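Local atomic coordinates of CutA1 (Shewanella, PDB entry 3AHP), a protein that probably takes part in tolerance to divalent metal ions and forms a stable trimer of identical subunits. Residues P4-I9 and P97-I102; S43-Q46 and I51-S54; L74-H79 and P84-T89. All blocks are in the same frame, centred on the assembly; numbering follows the deposited sequence.

Interaction 1: P4-I9 and P97-I102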
ATOM      1  N   PRO B   4       1.349 -15.867  -7.071  1.00 54.51           N
ATOM      2  CA  PRO B   4      -0.062 -15.451  -7.120  1.00 51.77           C
ATOM      3  C   PRO B   4      -0.662 -15.296  -8.537  1.00 48.85           C
ATOM      4  O   PRO B   4       0.078 -15.107  -9.499  1.00 46.70           O
ATOM      5  CB  PRO B   4      -0.042 -14.100  -6.402  1.00 52.36           C
ATOM      6  CG  PRO B   4       1.365 -13.604  -6.554  1.00 51.87           C
ATOM      7  CD  PRO B   4       2.226 -14.811  -6.533  1.00 52.99           C
ATOM      8  N   GLU B   5      -1.992 -15.389  -8.650  1.00 46.87           N
ATOM      9  CA  GLU B   5      -2.710 -15.108  -9.906  1.00 45.26           C
ATOM     10  C   GLU B   5      -2.542 -13.643 -10.238  1.00 42.54           C
ATOM     11  O   GLU B   5      -2.482 -13.253 -11.408  1.00 42.72           O
ATOM     12  CB  GLU B   5      -4.224 -15.348  -9.769  1.00 47.15           C
ATOM     13  CG  GLU B   5      -4.668 -16.757  -9.435  1.00 53.61           C
ATOM     14  CD  GLU B   5      -4.222 -17.751 -10.476  1.00 62.01           C
ATOM     15  OE1 GLU B   5      -3.067 -17.635 -10.938  1.00 63.63           O
ATOM     16  OE2 GLU B   5      -5.010 -18.658 -10.813  1.00 64.38           O
ATOM     17  N   GLN B   6      -2.607 -12.825  -9.194  1.00 38.64           N
ATOM     18  CA  GLN B   6      -2.770 -11.402  -9.356  1.00 34.77           C
ATOM     19  C   GLN B   6      -1.788 -10.619  -8.513  1.00 32.60           C
ATOM     20  O   GLN B   6      -1.354 -11.098  -7.456  1.00 32.15           O
ATOM     21  CB  GLN B   6      -4.194 -11.002  -9.023  1.00 35.23           C
ATOM     22  CG  GLN B   6      -5.203 -11.579  -9.988  1.00 35.32           C
ATOM     23  CD  GLN B   6      -6.485 -11.960  -9.313  1.00 33.97           C
ATOM     24  OE1 GLN B   6      -6.482 -12.487  -8.203  1.00 34.24           O
ATOM     25  NE2 GLN B   6      -7.598 -11.659  -9.961  1.00 35.33           N
ATOM     26  N   LEU B   7      -1.408  -9.437  -9.008  1.00 28.66           N
ATOM     27  CA  LEU B   7      -0.487  -8.566  -8.296  1.00 24.84           C
ATOM     28  C   LEU B   7      -1.101  -7.239  -7.913  1.00 23.09           C
ATOM     29  O   LEU B   7      -1.971  -6.724  -8.592  1.00 21.72           O
ATOM     30  CB  LEU B   7       0.770  -8.310  -9.113  1.00 25.12           C
ATOM     31  CG  LEU B   7       1.532  -9.514  -9.653  1.00 24.22           C
ATOM     32  CD1 LEU B   7       2.385  -9.088 -10.836  1.00 14.35           C
ATOM     33  CD2 LEU B   7       2.363 -10.184  -8.556  1.00 22.42           C
ATOM     34  N   LEU B   8      -0.589  -6.673  -6.827  1.00 23.23           N
ATOM     35  CA  LEU B   8      -0.659  -5.243  -6.578  1.00 21.98           C
ATOM     36  C   LEU B   8       0.693  -4.591  -6.848  1.00 20.28           C
ATOM     37  O   LEU B   8       1.692  -4.944  -6.242  1.00 19.95           O
ATOM     38  CB  LEU B   8      -1.088  -5.005  -5.132  1.00 23.42           C
ATOM     39  CG  LEU B   8      -1.409  -3.586  -4.675  1.00 22.80           C
ATOM     40  CD1 LEU B   8      -2.481  -3.002  -5.542  1.00 21.67           C
ATOM     41  CD2 LEU B   8      -1.797  -3.576  -3.191  1.00 22.44           C
ATOM     42  N   ILE B   9       0.713  -3.655  -7.790  1.00 20.64           N
ATOM     43  CA  ILE B   9       1.933  -2.944  -8.174  1.00 19.68           C
ATOM     44  C   ILE B   9       1.926  -1.525  -7.633  1.00 19.22           C
ATOM     45  O   ILE B   9       0.919  -0.816  -7.740  1.00 17.14           O
ATOM     46  CB  ILE B   9       2.083  -2.877  -9.700  1.00 19.31           C
ATOM     47  CG1 ILE B   9       2.303  -4.281 -10.257  1.00 21.15           C
ATOM     48  CG2 ILE B   9       3.240  -1.940 -10.089  1.00 19.14           C
ATOM     49  CD1 ILE B   9       2.458  -4.325 -11.771  1.00 25.70           C
ATOM     50  N   PRO B  97     -15.667 -11.885  -6.675  1.00 34.85           N
ATOM     51  CA  PRO B  97     -16.172 -11.261  -7.903  1.00 36.44           C
ATOM     52  C   PRO B  97     -15.340 -10.074  -8.390  1.00 37.04           C
ATOM     53  O   PRO B  97     -15.389  -9.734  -9.578  1.00 36.82           O
ATOM     54  CB  PRO B  97     -17.589 -10.793  -7.520  1.00 35.72           C
ATOM     55  CG  PRO B  97     -17.982 -11.655  -6.398  1.00 36.28           C
ATOM     56  CD  PRO B  97     -16.705 -11.936  -5.633  1.00 35.79           C
ATOM     57  N   TYR B  98     -14.621  -9.417  -7.500  1.00 37.65           N
ATOM     58  CA  TYR B  98     -13.635  -8.435  -7.892  1.00 37.27           C
ATOM     59  C   TYR B  98     -12.431  -9.040  -8.546  1.00 37.20           C
ATOM     60  O   TYR B  98     -11.929  -8.526  -9.483  1.00 38.08           O
ATOM     61  CB  TYR B  98     -13.206  -7.562  -6.729  1.00 36.54           C
ATOM     62  CG  TYR B  98     -12.301  -6.431  -7.132  1.00 34.05           C
ATOM     63  CD1 TYR B  98     -10.991  -6.451  -6.845  1.00 31.11           C
ATOM     64  CD2 TYR B  98     -12.778  -5.356  -7.792  1.00 33.40           C
ATOM     65  CE1 TYR B  98     -10.193  -5.448  -7.222  1.00 36.03           C
ATOM     66  CE2 TYR B  98     -11.994  -4.360  -8.141  1.00 34.05           C
ATOM     67  CZ  TYR B  98     -10.696  -4.401  -7.871  1.00 33.04           C
ATOM     68  OH  TYR B  98      -9.902  -3.377  -8.230  1.00 29.63           O
ATOM     69  N   LEU B  99     -11.985 -10.168  -8.069  1.00 20.00           N
ATOM     70  CA  LEU B  99     -10.821 -10.755  -8.612  1.00 20.00           C
ATOM     71  C   LEU B  99     -11.092 -11.360  -9.955  1.00 20.00           C
ATOM     72  O   LEU B  99     -10.297 -11.270 -10.852  1.00 36.24           O
ATOM     73  CB  LEU B  99     -10.257 -11.766  -7.639  1.00 20.00           C
ATOM     74  CG  LEU B  99      -9.965 -11.370  -6.199  1.00 20.00           C
ATOM     75  CD1 LEU B  99      -9.426 -12.513  -5.450  1.00 20.00           C
ATOM     76  CD2 LEU B  99      -9.044 -10.226  -6.083  1.00 20.00           C
ATOM     77  N   GLN B 100     -12.235 -11.990 -10.071  1.00 36.77           N
ATOM     78  CA  GLN B 100     -12.845 -12.305 -11.329  1.00 37.41           C
ATOM     79  C   GLN B 100     -12.825 -11.179 -12.320  1.00 37.34           C
ATOM     80  O   GLN B 100     -12.377 -11.351 -13.406  1.00 37.37           O
ATOM     81  CB  GLN B 100     -14.265 -12.754 -11.074  1.00 37.72           C
ATOM     82  CG  GLN B 100     -14.845 -13.715 -12.065  1.00 39.43           C
ATOM     83  CD  GLN B 100     -13.965 -14.861 -12.384  1.00 43.04           C
ATOM     84  OE1 GLN B 100     -13.395 -14.922 -13.441  1.00 45.23           O
ATOM     85  NE2 GLN B 100     -13.877 -15.799 -11.484  1.00 42.07           N
ATOM     86  N   TRP B 101     -13.338 -10.030 -11.941  1.00 37.37           N
ATOM     87  CA  TRP B 101     -13.432  -8.895 -12.845  1.00 38.72           C
ATOM     88  C   TRP B 101     -12.082  -8.520 -13.419  1.00 39.03           C
ATOM     89  O   TRP B 101     -11.970  -8.242 -14.616  1.00 39.06           O
ATOM     90  CB  TRP B 101     -14.019  -7.692 -12.124  1.00 39.54           C
ATOM     91  CG  TRP B 101     -13.991  -6.418 -12.919  1.00 41.50           C
ATOM     92  CD1 TRP B 101     -14.697  -6.147 -14.053  1.00 45.52           C
ATOM     93  CD2 TRP B 101     -13.300  -5.210 -12.580  1.00 42.75           C
ATOM     94  NE1 TRP B 101     -14.475  -4.849 -14.453  1.00 44.67           N
ATOM     95  CE2 TRP B 101     -13.619  -4.254 -13.567  1.00 44.41           C
ATOM     96  CE3 TRP B 101     -12.448  -4.840 -11.530  1.00 41.75           C
ATOM     97  CZ2 TRP B 101     -13.123  -2.949 -13.536  1.00 43.93           C
ATOM     98  CZ3 TRP B 101     -11.926  -3.557 -11.519  1.00 42.75           C
ATOM     99  CH2 TRP B 101     -12.265  -2.626 -12.518  1.00 43.88           C
ATOM    100  N   ILE B 102     -11.078  -8.477 -12.541  1.00 38.75           N
ATOM    101  CA  ILE B 102      -9.682  -8.371 -12.933  1.00 36.67           C
ATOM    102  C   ILE B 102      -9.299  -9.448 -13.913  1.00 37.25           C
ATOM    103  O   ILE B 102      -8.664  -9.171 -14.913  1.00 37.13           O
ATOM    104  CB  ILE B 102      -8.742  -8.467 -11.717  1.00 36.31           C
ATOM    105  CG1 ILE B 102      -9.026  -7.318 -10.741  1.00 36.18           C
ATOM    106  CG2 ILE B 102      -7.284  -8.449 -12.174  1.00 28.75           C
ATOM    107  CD1 ILE B 102      -8.200  -7.361  -9.441  1.00 34.02           C
TER
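Gln6 bridges from the start of strand 6-13 to Leu99 and Ile102 of helix 96-105. The polar part of the contact is the meeting of the amide with the helix backbone. Gln6 NE2 lies 2.9 Å from Leu99 O.

Carbon atoms of Leu99 and Ile102 pack against the same amide. Gln6 NE2 is 3.5 Å from Leu99 CB and 3.8 Å from Ile102 CB. Leu99 and Ile102 stand one turn apart, so the nitrogen comes to the helix between them. The amide oxygen keeps to the Leu99 side. Gln6 OE1 is 3.9 Å from Leu99 CB, and both methyls of that leucine lie near it. The Gln6 chain leaves the backbone with CG opposite the carbonyl carbon (chi1 -65°) and bends at its second torsion. This carries the amide across to the helix. Within the helix, Ile102 CG1 sits 4.1 Å above the Tyr98 ring plane, offset toward the rim.

Further contacts place the pair in the trimer. The backbone of Gln6 bonds with Ile91 of strand 86-94, and its side chain also touches Met64 of strand 50-64. On the helix, Leu99 packs on Ile87 and Tyr98 on Pro84, both of a neighbouring subunit. Gln6 thus joins strand 6-13, which lies between strands 50-64 and 86-94, to the C-terminal helix. The chain has the ferredoxin-like fold of CutA1 proteins, which belong to the GlnB-like clan, and its C-terminal helix packs on a neighbouring subunit of the trimer.

Interaction 2: S43-Q46 and I51-S54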
ATOM      1  N   SER B  43       8.800  11.929  -1.722  1.00 25.95           N
ATOM      2  CA  SER B  43       9.771  10.851  -1.808  1.00 26.23           C
ATOM      3  C   SER B  43      11.154  11.322  -1.355  1.00 27.09           C
ATOM      4  O   SER B  43      11.694  12.290  -1.877  1.00 28.24           O
ATOM      5  CB  SER B  43       9.855  10.300  -3.231  1.00 26.57           C
ATOM      6  OG  SER B  43       8.678   9.581  -3.558  1.00 25.32           O
ATOM      7  N   ILE B  44      11.735  10.590  -0.417  1.00 26.15           N
ATOM      8  CA  ILE B  44      13.026  10.904   0.105  1.00 26.04           C
ATOM      9  C   ILE B  44      14.001   9.802  -0.280  1.00 25.57           C
ATOM     10  O   ILE B  44      13.747   8.622  -0.039  1.00 23.17           O
ATOM     11  CB  ILE B  44      12.971  11.072   1.641  1.00 27.77           C
ATOM     12  CG1 ILE B  44      11.699  11.824   2.046  1.00 29.60           C
ATOM     13  CG2 ILE B  44      14.216  11.801   2.161  1.00 24.09           C
ATOM     14  CD1 ILE B  44      11.849  13.323   2.093  1.00 27.97           C
ATOM     15  N   TYR B  45      15.128  10.218  -0.859  1.00 26.46           N
ATOM     16  CA  TYR B  45      16.098   9.312  -1.469  1.00 28.79           C
ATOM     17  C   TYR B  45      17.421  10.058  -1.713  1.00 30.56           C
ATOM     18  O   TYR B  45      17.462  11.300  -1.751  1.00 30.13           O
ATOM     19  CB  TYR B  45      15.550   8.759  -2.795  1.00 28.29           C
ATOM     20  CG  TYR B  45      15.317   9.840  -3.819  1.00 31.34           C
ATOM     21  CD1 TYR B  45      16.297  10.151  -4.768  1.00 28.69           C
ATOM     22  CD2 TYR B  45      14.184  10.650  -3.754  1.00 31.49           C
ATOM     23  CE1 TYR B  45      16.128  11.189  -5.638  1.00 28.31           C
ATOM     24  CE2 TYR B  45      14.021  11.709  -4.616  1.00 29.72           C
ATOM     25  CZ  TYR B  45      14.988  11.969  -5.559  1.00 31.14           C
ATOM     26  OH  TYR B  45      14.805  12.999  -6.443  1.00 33.38           O
ATOM     27  N   GLN B  46      18.503   9.301  -1.885  1.00 32.40           N
ATOM     28  CA  GLN B  46      19.809   9.900  -2.127  1.00 33.62           C
ATOM     29  C   GLN B  46      20.122   9.925  -3.606  1.00 34.07           C
ATOM     30  O   GLN B  46      19.883   8.950  -4.320  1.00 33.88           O
ATOM     31  CB  GLN B  46      20.905   9.144  -1.372  1.00 34.81           C
ATOM     32  CG  GLN B  46      21.126   9.634   0.049  1.00 37.24           C
ATOM     33  CD  GLN B  46      22.567   9.507   0.494  1.00 43.09           C
ATOM     34  OE1 GLN B  46      23.442  10.263   0.051  1.00 49.05           O
ATOM     35  NE2 GLN B  46      22.828   8.555   1.379  1.00 43.42           N
ATOM     36  N   ILE B  51      20.831  14.455  -0.180  1.00 45.13           N
ATOM     37  CA  ILE B  51      19.532  14.028   0.284  1.00 43.28           C
ATOM     38  C   ILE B  51      18.447  14.808  -0.463  1.00 41.70           C
ATOM     39  O   ILE B  51      18.418  16.036  -0.452  1.00 40.22           O
ATOM     40  CB  ILE B  51      19.449  14.188   1.824  1.00 43.89           C
ATOM     41  CG1 ILE B  51      18.877  12.927   2.471  1.00 45.23           C
ATOM     42  CG2 ILE B  51      18.760  15.497   2.240  1.00 43.32           C
ATOM     43  CD1 ILE B  51      17.391  12.987   2.699  1.00 47.02           C
ATOM     44  N   CYS B  52      17.669  14.088  -1.257  1.00 40.95           N
ATOM     45  CA  CYS B  52      16.706  14.725  -2.137  1.00 40.35           C
ATOM     46  C   CYS B  52      15.290  14.408  -1.692  1.00 40.29           C
ATOM     47  O   CYS B  52      15.058  13.419  -0.997  1.00 39.46           O
ATOM     48  CB  CYS B  52      16.929  14.289  -3.588  1.00 40.34           C
ATOM     49  SG  CYS B  52      18.611  14.620  -4.209  1.00 43.28           S
ATOM     50  N   GLN B  53      14.376  15.332  -1.977  1.00 41.16           N
ATOM     51  CA  GLN B  53      12.951  15.105  -1.812  1.00 40.75           C
ATOM     52  C   GLN B  53      12.206  15.664  -3.006  1.00 40.25           C
ATOM     53  O   GLN B  53      12.124  16.888  -3.183  1.00 41.08           O
ATOM     54  CB  GLN B  53      12.424  15.742  -0.523  1.00 41.35           C
ATOM     55  CG  GLN B  53      13.005  17.112  -0.179  1.00 48.54           C
ATOM     56  CD  GLN B  53      13.856  17.083   1.098  1.00 57.54           C
ATOM     57  OE1 GLN B  53      15.074  17.315   1.056  1.00 58.71           O
ATOM     58  NE2 GLN B  53      13.226  16.740   2.226  1.00 56.96           N
ATOM     59  N   SER B  54      11.655  14.773  -3.823  1.00 37.90           N
ATOM     60  CA  SER B  54      10.708  15.195  -4.832  1.00 36.99           C
ATOM     61  C   SER B  54       9.253  14.887  -4.491  1.00 37.22           C
ATOM     62  O   SER B  54       8.964  13.964  -3.723  1.00 36.78           O
ATOM     63  CB  SER B  54      11.096  14.703  -6.232  1.00 37.65           C
ATOM     64  OG  SER B  54      11.522  13.360  -6.235  1.00 35.73           O
TER
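This is the antiparallel beta hairpin of strands 41-47 and 50-64, in which Tyr45 pairs with Cys52 and Ser43 with Ser54. These are the hydrogen-bonded pairs. Ser43 N donates to Ser54 O at 2.9 Å, and the return bond from Ser54 N to Ser43 O is weak. Cys52 N donates to Tyr45 O at 2.8 Å, and Tyr45 N bonds to Cys52 O in turn. Ile44 with Gln53 and Gln46 with Ile51 are the non-hydrogen-bonded pairs.

On the face of Ile44, Gln46, Ile51 and Gln53, Ile44 CG2 meets Ile51 CD1 at 3.4 Å, and Ile44 CD1 lies beside Gln53 CB. Val27 of the third subunit packs on both isoleucines. Ser43 to Tyr45 also pair with a strand of that subunit, so the hairpin is extended by it.

On the other face, Ser43 OG is hydrogen-bonded to Glu56. Tyr45 CG sits between its own backbone N and carbonyl carbon (chi1 63°), which lays the ring back over the partner strand. Cys52 CB makes a CH-pi contact 4.0 Å from the ring centroid, 26° off the normal. Past it, Tyr45 OH reaches Ser54 OG in a weak hydrogen bond of 3.3 Å.

Interaction 3: L74-H79 and P84-T89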
ATOM      1  N   LEU B  74       5.381  -1.268 -20.625  1.00 21.83           N
ATOM      2  CA  LEU B  74       4.659  -0.036 -20.875  1.00 21.26           C
ATOM      3  C   LEU B  74       4.988   1.075 -19.862  1.00 21.71           C
ATOM      4  O   LEU B  74       5.279   2.214 -20.250  1.00 21.34           O
ATOM      5  CB  LEU B  74       3.145  -0.295 -20.947  1.00 20.28           C
ATOM      6  CG  LEU B  74       2.263   0.865 -21.420  1.00 21.29           C
ATOM      7  CD1 LEU B  74       2.833   1.466 -22.683  1.00 23.37           C
ATOM      8  CD2 LEU B  74       0.839   0.420 -21.687  1.00 21.04           C
ATOM      9  N   VAL B  75       4.910   0.766 -18.571  1.00 21.09           N
ATOM     10  CA  VAL B  75       5.080   1.804 -17.573  1.00 20.69           C
ATOM     11  C   VAL B  75       6.506   2.346 -17.620  1.00 21.94           C
ATOM     12  O   VAL B  75       6.708   3.565 -17.735  1.00 20.97           O
ATOM     13  CB  VAL B  75       4.705   1.351 -16.137  1.00 19.97           C
ATOM     14  CG1 VAL B  75       5.089   2.425 -15.125  1.00 15.83           C
ATOM     15  CG2 VAL B  75       3.210   1.061 -16.042  1.00 18.32           C
ATOM     16  N   ILE B  76       7.483   1.440 -17.628  1.00 21.32           N
ATOM     17  CA  ILE B  76       8.883   1.840 -17.595  1.00 21.83           C
ATOM     18  C   ILE B  76       9.221   2.745 -18.780  1.00 22.03           C
ATOM     19  O   ILE B  76       9.848   3.783 -18.598  1.00 23.39           O
ATOM     20  CB  ILE B  76       9.844   0.613 -17.548  1.00 22.26           C
ATOM     21  CG1 ILE B  76      10.115   0.182 -16.105  1.00 19.22           C
ATOM     22  CG2 ILE B  76      11.166   0.933 -18.230  1.00 22.77           C
ATOM     23  CD1 ILE B  76       8.908   0.268 -15.198  1.00 19.60           C
ATOM     24  N   THR B  77       8.784   2.374 -19.983  1.00 21.38           N
ATOM     25  CA  THR B  77       9.058   3.191 -21.160  1.00 21.32           C
ATOM     26  C   THR B  77       8.329   4.537 -21.279  1.00 20.49           C
ATOM     27  O   THR B  77       8.873   5.499 -21.820  1.00 19.90           O
ATOM     28  CB  THR B  77       9.099   2.398 -22.518  1.00 22.47           C
ATOM     29  OG1 THR B  77       8.266   3.043 -23.479  1.00 23.81           O
ATOM     30  CG2 THR B  77       8.695   0.960 -22.370  1.00 18.22           C
ATOM     31  N   MET B  78       7.130   4.627 -20.718  1.00 21.90           N
ATOM     32  CA  MET B  78       6.411   5.901 -20.666  1.00 22.29           C
ATOM     33  C   MET B  78       6.931   6.836 -19.592  1.00 22.18           C
ATOM     34  O   MET B  78       6.751   8.035 -19.680  1.00 23.92           O
ATOM     35  CB  MET B  78       4.914   5.675 -20.466  1.00 23.21           C
ATOM     36  CG  MET B  78       4.278   4.911 -21.598  1.00 23.68           C
ATOM     37  SD  MET B  78       2.479   4.906 -21.576  1.00 19.82           S
ATOM     38  CE  MET B  78       2.079   6.667 -21.643  1.00  5.29           C
ATOM     39  N   HIS B  79       7.502   6.276 -18.537  1.00 22.24           N
ATOM     40  CA  HIS B  79       8.050   7.061 -17.450  1.00 23.23           C
ATOM     41  C   HIS B  79       9.277   7.848 -17.909  1.00 24.31           C
ATOM     42  O   HIS B  79      10.087   7.341 -18.690  1.00 23.24           O
ATOM     43  CB  HIS B  79       8.428   6.128 -16.301  1.00 23.39           C
ATOM     44  CG  HIS B  79       8.600   6.821 -14.986  1.00 27.01           C
ATOM     45  ND1 HIS B  79       7.653   6.764 -13.985  1.00 26.57           N
ATOM     46  CD2 HIS B  79       9.619   7.568 -14.498  1.00 24.31           C
ATOM     47  CE1 HIS B  79       8.089   7.431 -12.933  1.00 20.36           C
ATOM     48  NE2 HIS B  79       9.278   7.926 -13.219  1.00 24.17           N
ATOM     49  N   PRO B  84      12.425   4.055 -12.886  1.00 23.38           N
ATOM     50  CA  PRO B  84      11.280   4.443 -12.061  1.00 22.70           C
ATOM     51  C   PRO B  84      11.090   3.504 -10.873  1.00 22.32           C
ATOM     52  O   PRO B  84      11.454   2.332 -10.942  1.00 23.05           O
ATOM     53  CB  PRO B  84      10.091   4.299 -13.022  1.00 23.25           C
ATOM     54  CG  PRO B  84      10.677   4.006 -14.373  1.00 22.36           C
ATOM     55  CD  PRO B  84      11.993   3.394 -14.131  1.00 21.88           C
ATOM     56  N   GLU B  85      10.522   4.007  -9.785  1.00 21.88           N
ATOM     57  CA  GLU B  85      10.039   3.105  -8.739  1.00 19.95           C
ATOM     58  C   GLU B  85       8.933   2.226  -9.321  1.00 19.12           C
ATOM     59  O   GLU B  85       7.994   2.722  -9.954  1.00 17.08           O
ATOM     60  CB  GLU B  85       9.526   3.898  -7.543  1.00 19.66           C
ATOM     61  CG  GLU B  85       8.736   3.104  -6.550  1.00 18.47           C
ATOM     62  CD  GLU B  85       8.304   3.936  -5.360  1.00 21.29           C
ATOM     63  OE1 GLU B  85       8.643   5.141  -5.313  1.00 17.54           O
ATOM     64  OE2 GLU B  85       7.591   3.392  -4.490  1.00 21.93           O
ATOM     65  N   PHE B  86       9.066   0.919  -9.139  1.00 17.25           N
ATOM     66  CA  PHE B  86       8.098  -0.005  -9.699  1.00 17.22           C
ATOM     67  C   PHE B  86       8.231  -1.340  -9.014  1.00 18.69           C
ATOM     68  O   PHE B  86       9.155  -2.095  -9.309  1.00 18.27           O
ATOM     69  CB  PHE B  86       8.332  -0.161 -11.198  1.00 17.30           C
ATOM     70  CG  PHE B  86       7.211  -0.822 -11.930  1.00 14.69           C
ATOM     71  CD1 PHE B  86       6.121  -0.068 -12.394  1.00 14.71           C
ATOM     72  CD2 PHE B  86       7.277  -2.183 -12.235  1.00 12.26           C
ATOM     73  CE1 PHE B  86       5.088  -0.677 -13.158  1.00 16.62           C
ATOM     74  CE2 PHE B  86       6.279  -2.802 -13.012  1.00 16.80           C
ATOM     75  CZ  PHE B  86       5.175  -2.042 -13.486  1.00 16.27           C
ATOM     76  N   ILE B  87       7.347  -1.605  -8.050  1.00 20.29           N
ATOM     77  CA  ILE B  87       7.391  -2.856  -7.331  1.00 20.47           C
ATOM     78  C   ILE B  87       6.038  -3.556  -7.263  1.00 22.27           C
ATOM     79  O   ILE B  87       4.971  -2.921  -7.253  1.00 22.70           O
ATOM     80  CB  ILE B  87       7.987  -2.714  -5.921  1.00 21.50           C
ATOM     81  CG1 ILE B  87       6.948  -2.168  -4.947  1.00 22.20           C
ATOM     82  CG2 ILE B  87       9.245  -1.855  -5.929  1.00 20.31           C
ATOM     83  CD1 ILE B  87       7.249  -0.772  -4.476  1.00 30.52           C
ATOM     84  N   ALA B  88       6.104  -4.880  -7.222  1.00 22.71           N
ATOM     85  CA  ALA B  88       4.934  -5.713  -7.110  1.00 23.84           C
ATOM     86  C   ALA B  88       4.900  -6.379  -5.747  1.00 23.61           C
ATOM     87  O   ALA B  88       5.907  -6.921  -5.299  1.00 22.07           O
ATOM     88  CB  ALA B  88       4.939  -6.781  -8.219  1.00 24.01           C
ATOM     89  N   THR B  89       3.706  -6.419  -5.154  1.00 23.71           N
ATOM     90  CA  THR B  89       3.408  -7.289  -4.022  1.00 24.67           C
ATOM     91  C   THR B  89       2.275  -8.264  -4.365  1.00 25.02           C
ATOM     92  O   THR B  89       1.444  -7.972  -5.218  1.00 26.31           O
ATOM     93  CB  THR B  89       3.024  -6.461  -2.792  1.00 25.17           C
ATOM     94  OG1 THR B  89       1.702  -5.943  -2.958  1.00 25.19           O
ATOM     95  CG2 THR B  89       3.996  -5.288  -2.620  1.00 25.32           C
TER
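Pro84 sets its CB-CG edge over the His79 ring, and Phe86 meets Val75 and Ile76. No hydrogen bond crosses between the two segments, and the contact is made by apolar surfaces and ring faces. Pro84 CB stands over the centre of the His79 ring, 3.5 Å from its centroid and only 6° off the ring normal. This is a CH-pi contact. Pro84 CG lies above the root of the same ring, 3.6 Å from His79 CB. The two side chains run past each other in opposite directions.

Phe86 is touched by two consecutive helix residues. Ile76 CD1 sits over one ring face, 4.1 Å from the centroid of the Phe86 ring and 20° off its normal. Its nearest ring atom is Phe86 CG, so the methyl is displaced toward the root of the ring. Val75 comes in obliquely farther along, with CB 3.6 Å from Phe86 CE1. With chi1 at -166°, the Phe86 ring swings out opposite its own N and toward the helix. Ile76 CG1 also lies 4.2 Å from Pro84 CD, linking the two groups of contacts.

Strand 50-64, helix 68-78 and strand 86-94 form a split beta-alpha-beta crossover, with strand 6-13 between its two strands, as in ferredoxin-like folds. The contact spans the loop that leads from helix 68-78 into strand 86-94. His79 is the first residue to leave helical geometry, and its N still bonds to Val75 O.

Farther out, Val75 packs on Ile22 and Leu26 of helix 16-28. Phe86 also touches Thr11 of strand 6-13. The His79 ring meets that of Tyr81. Glu85, between Pro84 and Phe86, turns away from the helix and forms a salt bridge with Lys62 of the third subunit.

Overall arrangement
The three contacts share one sheet. Interactions 1 and 3 touch directly, although their centres are 18 Å apart. Leu8 O lies 2.7 Å from Thr89 N, a probable hydrogen bond between strands 6-13 and 86-94. Near it, Ile9 CG2 packs on Phe86 CE1. Interaction 2 has its centre 32 Å from that of interaction 1, on the opposite side of the chain's centre. It does not touch interaction 3, whose nearest atoms are about 5 Å away. Along the chain, interactions 2 and 3 follow in series inside the loop closed by interaction 1. Both also touch the third subunit, while the helix of interaction 1 packs on the second.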